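Endoglycosidase (Bacteroides thetaiotaomicron, PDB 6Q64) probably hydrolyses glycosidic bonds as a family 18 glycoside hydrolase that takes part in the breakdown of complex N-glycans by gut Bacteroides. Local coordinates at residues A[255-269]-A[311-323]. The protein carries 1 engineered substitution. Numbering follows the deposited sequence.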
loop_
_atom_site.group_PDB
_atom_site.type_symbol
_atom_site.label_atom_id
_atom_site.label_comp_id
_atom_site.label_asym_id
_atom_site.label_seq_id
_atom_site.Cartn_x
_atom_site.Cartn_y
_atom_site.Cartn_z
ATOM N N ALA A 255 11.303 -3.563 -3.450
ATOM C CA ALA A 255 12.682 -3.290 -3.942
ATOM C C ALA A 255 13.681 -3.300 -2.779
ATOM O O ALA A 255 14.535 -2.386 -2.704
ATOM C CB ALA A 255 12.730 -1.964 -4.672
ATOM N N TYR A 256 13.612 -4.312 -1.923
ATOM C CA TYR A 256 14.394 -4.351 -0.660
ATOM C C TYR A 256 15.909 -4.444 -0.968
ATOM O O TYR A 256 16.671 -3.559 -0.501
ATOM C CB TYR A 256 13.912 -5.498 0.235
ATOM C CG TYR A 256 12.446 -5.548 0.630
ATOM C CD1 TYR A 256 11.613 -4.438 0.663
ATOM C CD2 TYR A 256 11.915 -6.750 1.067
ATOM C CE1 TYR A 256 10.294 -4.538 1.098
ATOM C CE2 TYR A 256 10.602 -6.869 1.498
ATOM C CZ TYR A 256 9.783 -5.757 1.534
ATOM O OH TYR A 256 8.484 -5.956 1.951
ATOM N N TRP A 257 16.363 -5.451 -1.735
ATOM C CA TRP A 257 17.812 -5.805 -1.814
ATOM C C TRP A 257 18.453 -5.346 -3.130
ATOM O O TRP A 257 19.616 -5.710 -3.378
ATOM C CB TRP A 257 18.020 -7.307 -1.583
ATOM C CG TRP A 257 17.089 -7.836 -0.544
ATOM C CD1 TRP A 257 16.121 -8.790 -0.678
ATOM C CD2 TRP A 257 16.989 -7.348 0.799
ATOM N NE1 TRP A 257 15.428 -8.941 0.492
ATOM C CE2 TRP A 257 15.952 -8.078 1.425
ATOM C CE3 TRP A 257 17.694 -6.381 1.525
ATOM C CZ2 TRP A 257 15.618 -7.879 2.761
ATOM C CZ3 TRP A 257 17.334 -6.162 2.831
ATOM C CH2 TRP A 257 16.323 -6.911 3.437
ATOM N N GLU A 258 17.769 -4.523 -3.908
ATOM C CA GLU A 258 18.344 -3.913 -5.119
ATOM C C GLU A 258 19.466 -2.959 -4.734
ATOM O O GLU A 258 19.209 -2.074 -3.978
ATOM C CB GLU A 258 17.247 -3.199 -5.905
ATOM C CG GLU A 258 16.493 -4.113 -6.861
ATOM C CD GLU A 258 15.504 -5.083 -6.242
ATOM O OE1 GLU A 258 15.168 -6.050 -6.927
ATOM O OE2 GLU A 258 15.057 -4.866 -5.087
ATOM N N SER A 259 20.646 -3.060 -5.322
ATOM C CA SER A 259 21.828 -2.287 -4.878
ATOM C C SER A 259 22.188 -1.146 -5.835
ATOM O O SER A 259 23.263 -0.533 -5.592
ATOM C CB SER A 259 22.987 -3.234 -4.625
ATOM O OG SER A 259 23.899 -3.322 -5.711
ATOM N N SER A 260 21.365 -0.872 -6.871
ATOM C CA SER A 260 21.624 0.107 -7.984
ATOM C C SER A 260 20.323 0.653 -8.577
ATOM O O SER A 260 19.330 -0.089 -8.644
ATOM C CB SER A 260 22.442 -0.493 -9.090
ATOM O OG SER A 260 21.656 -1.365 -9.894
ATOM N N THR A 261 20.333 1.915 -9.003
ATOM C CA THR A 261 19.151 2.568 -9.619
ATOM C C THR A 261 18.670 1.678 -10.754
ATOM O O THR A 261 17.484 1.331 -10.814
ATOM C CB THR A 261 19.430 3.960 -10.197
ATOM O OG1 THR A 261 19.915 4.850 -9.186
ATOM C CG2 THR A 261 18.183 4.570 -10.795
ATOM N N SER A 262 19.590 1.277 -11.614
ATOM C CA SER A 262 19.170 0.673 -12.894
ATOM C C SER A 262 18.675 -0.754 -12.625
ATOM O O SER A 262 17.698 -1.153 -13.263
ATOM C CB SER A 262 20.213 0.868 -13.974
ATOM O OG SER A 262 21.054 -0.245 -14.061
ATOM N N SER A 263 19.144 -1.415 -11.573
ATOM C CA SER A 263 18.583 -2.728 -11.145
ATOM C C SER A 263 17.163 -2.564 -10.589
ATOM O O SER A 263 16.392 -3.546 -10.637
ATOM C CB SER A 263 19.473 -3.468 -10.185
ATOM O OG SER A 263 19.517 -2.830 -8.919
ATOM N N VAL A 264 16.781 -1.368 -10.151
ATOM C CA VAL A 264 15.402 -1.125 -9.628
ATOM C C VAL A 264 14.471 -0.869 -10.810
ATOM O O VAL A 264 13.391 -1.458 -10.845
ATOM C CB VAL A 264 15.365 0.050 -8.634
ATOM C CG1 VAL A 264 13.971 0.314 -8.081
ATOM C CG2 VAL A 264 16.336 -0.195 -7.506
ATOM N N ILE A 265 14.906 -0.015 -11.735
ATOM C CA ILE A 265 14.207 0.253 -13.023
ATOM C C ILE A 265 13.967 -1.077 -13.739
ATOM O O ILE A 265 12.814 -1.303 -14.169
ATOM C CB ILE A 265 14.976 1.261 -13.883
ATOM C CG1 ILE A 265 15.333 2.508 -13.064
ATOM C CG2 ILE A 265 14.162 1.589 -15.127
ATOM C CD1 ILE A 265 15.716 3.727 -13.843
ATOM N N TYR A 266 14.951 -1.978 -13.785
ATOM C CA TYR A 266 14.761 -3.256 -14.521
ATOM C C TYR A 266 13.585 -4.010 -13.910
ATOM O O TYR A 266 12.817 -4.656 -14.635
ATOM C CB TYR A 266 16.015 -4.119 -14.565
ATOM C CG TYR A 266 15.748 -5.480 -15.143
ATOM C CD1 TYR A 266 15.151 -6.460 -14.364
ATOM C CD2 TYR A 266 16.071 -5.796 -16.449
ATOM C CE1 TYR A 266 14.897 -7.731 -14.847
ATOM C CE2 TYR A 266 15.838 -7.070 -16.950
ATOM C CZ TYR A 266 15.243 -8.040 -16.150
ATOM O OH TYR A 266 14.961 -9.296 -16.618
ATOM N N LYS A 267 13.444 -3.917 -12.599
ATOM C CA LYS A 267 12.426 -4.678 -11.837
ATOM C C LYS A 267 11.023 -4.152 -12.150
ATOM O O LYS A 267 10.097 -4.988 -12.160
ATOM C CB LYS A 267 12.691 -4.583 -10.336
ATOM C CG LYS A 267 11.540 -5.084 -9.478
ATOM C CD LYS A 267 11.922 -5.249 -8.025
ATOM C CE LYS A 267 11.424 -6.535 -7.422
ATOM N NZ LYS A 267 12.372 -7.029 -6.409
ATOM N N ILE A 268 10.852 -2.840 -12.334
ATOM C CA ILE A 268 9.497 -2.217 -12.373
ATOM C C ILE A 268 9.143 -1.769 -13.791
ATOM O O ILE A 268 7.972 -1.409 -13.994
ATOM C CB ILE A 268 9.371 -1.038 -11.386
ATOM C CG1 ILE A 268 10.314 0.104 -11.722
ATOM C CG2 ILE A 268 9.581 -1.490 -9.958
ATOM C CD1 ILE A 268 9.956 1.370 -11.034
ATOM N N ASN A 269 10.116 -1.752 -14.702
ATOM C CA ASN A 269 9.927 -1.402 -16.133
ATOM C C ASN A 269 9.166 -2.515 -16.846
ATOM O O ASN A 269 9.815 -3.488 -17.270
ATOM C CB ASN A 269 11.246 -1.205 -16.863
ATOM C CG ASN A 269 11.008 -0.528 -18.185
ATOM O OD1 ASN A 269 9.953 -0.667 -18.754
ATOM N ND2 ASN A 269 11.952 0.250 -18.651
ATOM N N ASN A 311 20.689 6.402 0.971
ATOM C CA ASN A 311 20.664 6.753 -0.471
ATOM C C ASN A 311 19.695 5.816 -1.226
ATOM O O ASN A 311 19.115 6.301 -2.177
ATOM C CB ASN A 311 22.078 6.903 -1.044
ATOM C CG ASN A 311 22.829 5.606 -1.103
ATOM O OD1 ASN A 311 22.465 4.664 -0.410
ATOM N ND2 ASN A 311 23.849 5.543 -1.951
ATOM N N GLN A 312 19.423 4.594 -0.759
ATOM C CA GLN A 312 18.348 3.703 -1.293
ATOM C C GLN A 312 17.037 4.479 -1.260
ATOM O O GLN A 312 16.534 4.820 -2.329
ATOM C CB GLN A 312 18.229 2.360 -0.558
ATOM C CG GLN A 312 17.193 1.394 -1.128
ATOM C CD GLN A 312 17.299 -0.048 -0.658
ATOM O OE1 GLN A 312 17.012 -0.442 0.482
ATOM N NE2 GLN A 312 17.671 -0.905 -1.580
ATOM N N ILE A 313 16.490 4.804 -0.099
ATOM C CA ILE A 313 15.127 5.424 -0.033
ATOM C C ILE A 313 15.115 6.792 -0.740
ATOM O O ILE A 313 14.043 7.252 -1.184
ATOM C CB ILE A 313 14.605 5.528 1.408
ATOM C CG1 ILE A 313 13.109 5.864 1.415
ATOM C CG2 ILE A 313 15.436 6.522 2.204
ATOM C CD1 ILE A 313 12.374 5.471 2.678
ATOM N N LEU A 314 16.241 7.470 -0.858
ATOM C CA LEU A 314 16.175 8.848 -1.403
ATOM C C LEU A 314 16.228 8.743 -2.916
ATOM O O LEU A 314 15.579 9.580 -3.573
ATOM C CB LEU A 314 17.318 9.705 -0.851
ATOM C CG LEU A 314 17.353 9.860 0.668
ATOM C CD1 LEU A 314 18.566 10.658 1.088
ATOM C CD2 LEU A 314 16.090 10.519 1.167
ATOM N N ASP A 315 16.997 7.766 -3.420
ATOM C CA ASP A 315 17.050 7.459 -4.862
ATOM C C ASP A 315 15.636 7.113 -5.299
ATOM O O ASP A 315 15.157 7.687 -6.301
ATOM C CB ASP A 315 18.003 6.311 -5.174
ATOM C CG ASP A 315 18.244 6.138 -6.664
ATOM O OD1 ASP A 315 18.513 7.173 -7.352
ATOM O OD2 ASP A 315 18.115 4.976 -7.123
ATOM N N TYR A 316 14.981 6.237 -4.539
ATOM C CA TYR A 316 13.618 5.767 -4.881
ATOM C C TYR A 316 12.698 6.988 -5.020
ATOM O O TYR A 316 12.015 7.203 -6.017
ATOM C CB TYR A 316 13.127 4.740 -3.864
ATOM C CG TYR A 316 13.803 3.398 -3.924
ATOM C CD1 TYR A 316 15.040 3.206 -4.529
ATOM C CD2 TYR A 316 13.202 2.285 -3.367
ATOM C CE1 TYR A 316 15.663 1.955 -4.575
ATOM C CE2 TYR A 316 13.820 1.035 -3.367
ATOM C CZ TYR A 316 15.062 0.873 -3.953
ATOM O OH TYR A 316 15.658 -0.350 -3.956
ATOM N N ALA A 317 12.694 7.839 -4.019
ATOM C CA ALA A 317 11.723 8.951 -3.968
ATOM C C ALA A 317 11.949 9.885 -5.152
ATOM O O ALA A 317 10.985 10.562 -5.495
ATOM C CB ALA A 317 11.847 9.694 -2.656
ATOM N N THR A 318 13.172 9.971 -5.679
ATOM C CA THR A 318 13.533 10.980 -6.703
ATOM C C THR A 318 13.724 10.310 -8.079
ATOM O O THR A 318 14.326 10.986 -8.952
ATOM C CB THR A 318 14.819 11.724 -6.344
ATOM O OG1 THR A 318 15.829 10.730 -6.277
ATOM C CG2 THR A 318 14.747 12.468 -5.032
ATOM N N LEU A 319 13.231 9.071 -8.245
ATOM C CA LEU A 319 13.542 8.170 -9.386
ATOM C C LEU A 319 12.848 8.688 -10.635
ATOM O O LEU A 319 11.606 8.579 -10.686
ATOM C CB LEU A 319 13.033 6.772 -9.077
ATOM C CG LEU A 319 13.444 5.707 -10.074
ATOM C CD1 LEU A 319 14.924 5.461 -10.016
ATOM C CD2 LEU A 319 12.730 4.405 -9.797
ATOM N N ASP A 320 13.621 9.304 -11.535
ATOM C CA ASP A 320 13.208 9.725 -12.897
ATOM C C ASP A 320 13.344 8.491 -13.763
ATOM O O ASP A 320 14.442 8.003 -13.859
ATOM C CB ASP A 320 14.073 10.896 -13.362
ATOM C CG ASP A 320 13.726 12.171 -12.601
ATOM O OD1 ASP A 320 12.566 12.220 -12.065
ATOM O OD2 ASP A 320 14.567 13.136 -12.623
ATOM N N LEU A 321 12.250 7.945 -14.267
ATOM C CA LEU A 321 12.266 6.765 -15.194
ATOM C C LEU A 321 12.708 7.134 -16.602
ATOM O O LEU A 321 12.859 8.298 -16.931
ATOM C CB LEU A 321 10.870 6.172 -15.146
ATOM C CG LEU A 321 10.659 5.549 -13.780
ATOM C CD1 LEU A 321 9.360 5.965 -13.135
ATOM C CD2 LEU A 321 10.798 4.055 -13.882
ATOM N N PRO A 322 13.020 6.166 -17.489
ATOM C CA PRO A 322 13.680 6.494 -18.766
ATOM C C PRO A 322 12.777 7.403 -19.621
ATOM O O PRO A 322 13.277 8.267 -20.274
ATOM C CB PRO A 322 13.949 5.142 -19.389
ATOM C CG PRO A 322 13.874 4.179 -18.206
ATOM C CD PRO A 322 12.758 4.727 -17.354
ATOM N N SER A 323 11.462 7.237 -19.480
ATOM C CA SER A 323 10.455 8.132 -20.106
ATOM C C SER A 323 10.613 9.569 -19.629
ATOM O O SER A 323 10.109 10.411 -20.297
ATOM C CB SER A 323 9.076 7.663 -19.833
ATOM O OG SER A 323 8.663 8.035 -18.542
#
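Ala255, just past the C-terminal end of strand 251-254, takes the phenol of Tyr316: OH donates to its carbonyl O over 2.6 Å, in the carbonyl plane, while CB lies 3.4 Å from ring atom CE2. The next carbonyl, of Tyr256, accepts from Gln312 NE2 at 3.0 Å, with the donor 47° out of the carbonyl plane. Gln312 gets there because CG stands anti to the backbone N (chi1 -177°) and the chain runs on extended, bringing NE2 also to 3.1 Å from Glu258 O.

In the first turn of helix 261-268, Thr261 OG1 donates to Asp315 OD2 at 2.7 Å, from the syn side but 33° out of the carboxylate plane. That carboxylate is shared: Tyr298 OH also bonds OD2, and Ser300 OG bonds OD1. The threonine's other branch, CG2, sits 3.5 Å from Leu319 CD1. Val264 then covers one face of the Tyr316 ring with CG1, toward the rim, and sets CG2 near CE1. Farther on, Ile265 CG2 packs 4.0 Å from Pro322 CG, and Ile268 CD1 meets Leu321 CD2, with Trp276 beside both residues.

Within the TIM barrel, this joins the loop and helix after strand 251-254 to helix 311-317 and the loop leading from it toward strand 329-333. The chemistry changes along it: side-chain donors hold the carbonyls of Ala255 and Tyr256, a buried carboxylate with several donors probably stays ionised, and aliphatic contacts finish the far end.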